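DNA replication licensing factor MCM related protein (Thermoplasma acidophilum, PDB 4ME3) probably acts within an ATP-driven helicase that unwinds DNA for replication, this chain being its N-terminal domain, with a zinc-binding module and a likely single-stranded DNA-binding OB fold. Local coordinates at residues A[195-200]-A[217-222]. Numbering follows the deposited sequence.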
loop_
_atom_site.group_PDB
_atom_site.type_symbol
_atom_site.label_atom_id
_atom_site.label_comp_id
_atom_site.label_asym_id
_atom_site.label_seq_id
_atom_site.Cartn_x
_atom_site.Cartn_y
_atom_site.Cartn_z
ATOM N N VAL A 195 -11.309 0.937 2.544
ATOM C CA VAL A 195 -11.010 0.180 1.333
ATOM C C VAL A 195 -12.232 0.197 0.431
ATOM O O VAL A 195 -13.369 0.171 0.903
ATOM C CB VAL A 195 -10.638 -1.278 1.644
ATOM C CG1 VAL A 195 -10.304 -2.035 0.356
ATOM C CG2 VAL A 195 -9.472 -1.342 2.618
ATOM N N GLN A 196 -11.996 0.245 -0.872
ATOM C CA GLN A 196 -13.078 0.177 -1.836
ATOM C C GLN A 196 -12.566 -0.563 -3.060
ATOM O O GLN A 196 -11.432 -0.350 -3.482
ATOM C CB GLN A 196 -13.528 1.584 -2.223
ATOM C CG GLN A 196 -14.718 1.623 -3.163
ATOM C CD GLN A 196 -15.131 3.034 -3.513
ATOM O OE1 GLN A 196 -14.287 3.912 -3.710
ATOM N NE2 GLN A 196 -16.436 3.264 -3.597
ATOM N N LYS A 197 -13.389 -1.443 -3.615
ATOM C CA LYS A 197 -13.041 -2.091 -4.874
ATOM C C LYS A 197 -13.807 -1.417 -5.994
ATOM O O LYS A 197 -14.993 -1.111 -5.856
ATOM C CB LYS A 197 -13.348 -3.587 -4.841
ATOM C CG LYS A 197 -12.740 -4.315 -3.659
ATOM C CD LYS A 197 -12.792 -5.817 -3.858
ATOM C CE LYS A 197 -12.230 -6.557 -2.658
ATOM N NZ LYS A 197 -12.315 -8.034 -2.837
ATOM N N VAL A 198 -13.114 -1.185 -7.102
ATOM C CA VAL A 198 -13.674 -0.497 -8.247
ATOM C C VAL A 198 -13.362 -1.288 -9.510
ATOM O O VAL A 198 -12.199 -1.548 -9.816
ATOM C CB VAL A 198 -13.072 0.916 -8.383
ATOM C CG1 VAL A 198 -13.678 1.653 -9.559
ATOM C CG2 VAL A 198 -13.279 1.705 -7.088
ATOM N N GLU A 199 -14.398 -1.682 -10.236
ATOM C CA GLU A 199 -14.192 -2.391 -11.495
ATOM C C GLU A 199 -14.217 -1.417 -12.657
ATOM O O GLU A 199 -15.161 -0.648 -12.803
ATOM C CB GLU A 199 -15.261 -3.465 -11.701
ATOM C CG GLU A 199 -15.115 -4.190 -13.028
ATOM C CD GLU A 199 -16.133 -5.293 -13.208
ATOM O OE1 GLU A 199 -15.742 -6.477 -13.130
ATOM O OE2 GLU A 199 -17.319 -4.976 -13.434
ATOM N N ILE A 200 -13.173 -1.445 -13.480
ATOM C CA ILE A 200 -13.141 -0.626 -14.684
ATOM C C ILE A 200 -13.171 -1.503 -15.934
ATOM O O ILE A 200 -12.831 -2.680 -15.889
ATOM C CB ILE A 200 -11.904 0.297 -14.735
ATOM C CG1 ILE A 200 -10.611 -0.518 -14.782
ATOM C CG2 ILE A 200 -11.893 1.235 -13.533
ATOM C CD1 ILE A 200 -9.394 0.314 -15.148
ATOM N N THR A 217 -10.369 -5.208 -11.755
ATOM C CA THR A 217 -10.709 -4.567 -10.492
ATOM C C THR A 217 -9.521 -3.826 -9.915
ATOM O O THR A 217 -8.387 -4.302 -9.966
ATOM C CB THR A 217 -11.206 -5.580 -9.455
ATOM O OG1 THR A 217 -12.444 -6.139 -9.900
ATOM C CG2 THR A 217 -11.422 -4.909 -8.104
ATOM N N ILE A 218 -9.805 -2.652 -9.368
ATOM C CA ILE A 218 -8.806 -1.823 -8.729
ATOM C C ILE A 218 -9.137 -1.778 -7.250
ATOM O O ILE A 218 -10.299 -1.600 -6.876
ATOM C CB ILE A 218 -8.837 -0.390 -9.280
ATOM C CG1 ILE A 218 -8.677 -0.399 -10.803
ATOM C CG2 ILE A 218 -7.742 0.451 -8.642
ATOM C CD1 ILE A 218 -9.254 0.812 -11.466
ATOM N N ILE A 219 -8.124 -1.968 -6.414
ATOM C CA ILE A 219 -8.276 -1.793 -4.978
ATOM C C ILE A 219 -7.792 -0.394 -4.626
ATOM O O ILE A 219 -6.643 -0.048 -4.883
ATOM C CB ILE A 219 -7.459 -2.831 -4.181
ATOM C CG1 ILE A 219 -7.927 -4.254 -4.503
ATOM C CG2 ILE A 219 -7.571 -2.573 -2.683
ATOM C CD1 ILE A 219 -9.394 -4.498 -4.267
ATOM N N THR A 220 -8.677 0.418 -4.059
ATOM C CA THR A 220 -8.306 1.752 -3.606
ATOM C C THR A 220 -8.390 1.794 -2.088
ATOM O O THR A 220 -9.408 1.421 -1.510
ATOM C CB THR A 220 -9.219 2.840 -4.206
ATOM O OG1 THR A 220 -10.578 2.625 -3.796
ATOM C CG2 THR A 220 -9.140 2.824 -5.725
ATOM N N GLU A 221 -7.315 2.233 -1.441
ATOM C CA GLU A 221 -7.258 2.218 0.016
ATOM C C GLU A 221 -7.007 3.598 0.599
ATOM O O GLU A 221 -6.425 4.472 -0.050
ATOM C CB GLU A 221 -6.162 1.268 0.505
ATOM C CG GLU A 221 -6.427 -0.201 0.232
ATOM C CD GLU A 221 -5.464 -1.105 0.977
ATOM O OE1 GLU A 221 -4.373 -0.627 1.358
ATOM O OE2 GLU A 221 -5.795 -2.289 1.186
ATOM N N ASP A 222 -7.457 3.771 1.839
ATOM C CA ASP A 222 -7.188 4.970 2.624
ATOM C C ASP A 222 -7.620 6.234 1.872
ATOM O O ASP A 222 -8.799 6.384 1.545
ATOM C CB ASP A 222 -5.708 4.991 3.028
ATOM C CG ASP A 222 -5.442 5.843 4.255
ATOM O OD1 ASP A 222 -6.409 6.375 4.844
ATOM O OD2 ASP A 222 -4.259 5.958 4.646
HETATM O O HOH W 1 -12.031 5.255 -5.099
HETATM O O HOH W 2 -12.899 -7.191 -12.702
#
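Gln196 and Thr220 exchange two backbone hydrogen bonds, as do Val198 and Ile218, which fixes strands 195-200 and 217-221 as antiparallel neighbours, their axes 152° apart in direction. The shortest of the four runs from Ile218 N to Val198 O at 2.7 Å. Between these pairs lies the non-hydrogen-bonded pair Lys197 and Ile219, whose side chains run side by side. Ile219 CD1 presses on the lysine stem, 3.4 Å from Lys197 CG, a tight carbon contact. On this same face Val195 divides its branches: CG1, anti to the backbone N (chi1 -179°), meets Ile219 CG2 at 4.1 Å, while CG2 lies 4.0 Å from Glu221 CG. The Glu221 carboxylate is held by Lys139 and Tyr260. An alanine at Val195 would probably open a gap beside Ile219 and leave the aliphatic stem of Glu221 less firmly packed. On the face that carries Gln196, Val198, Ile218 and Thr220, the side chains of Ile218 and Ile200 cross at about a right angle, Ile218 CD1 lying 3.4 Å from Ile200 CG2. A water there donates to Gln196 OE1, which also accepts from Gly226 N, and accepts from Thr220 OG1. With strand 123-147 bonded to 195-200 and strand 250-261 pairing in parallel with 215-221, this antiparallel ladder is part of the OB-fold beta-barrel of the MCM N-terminal region.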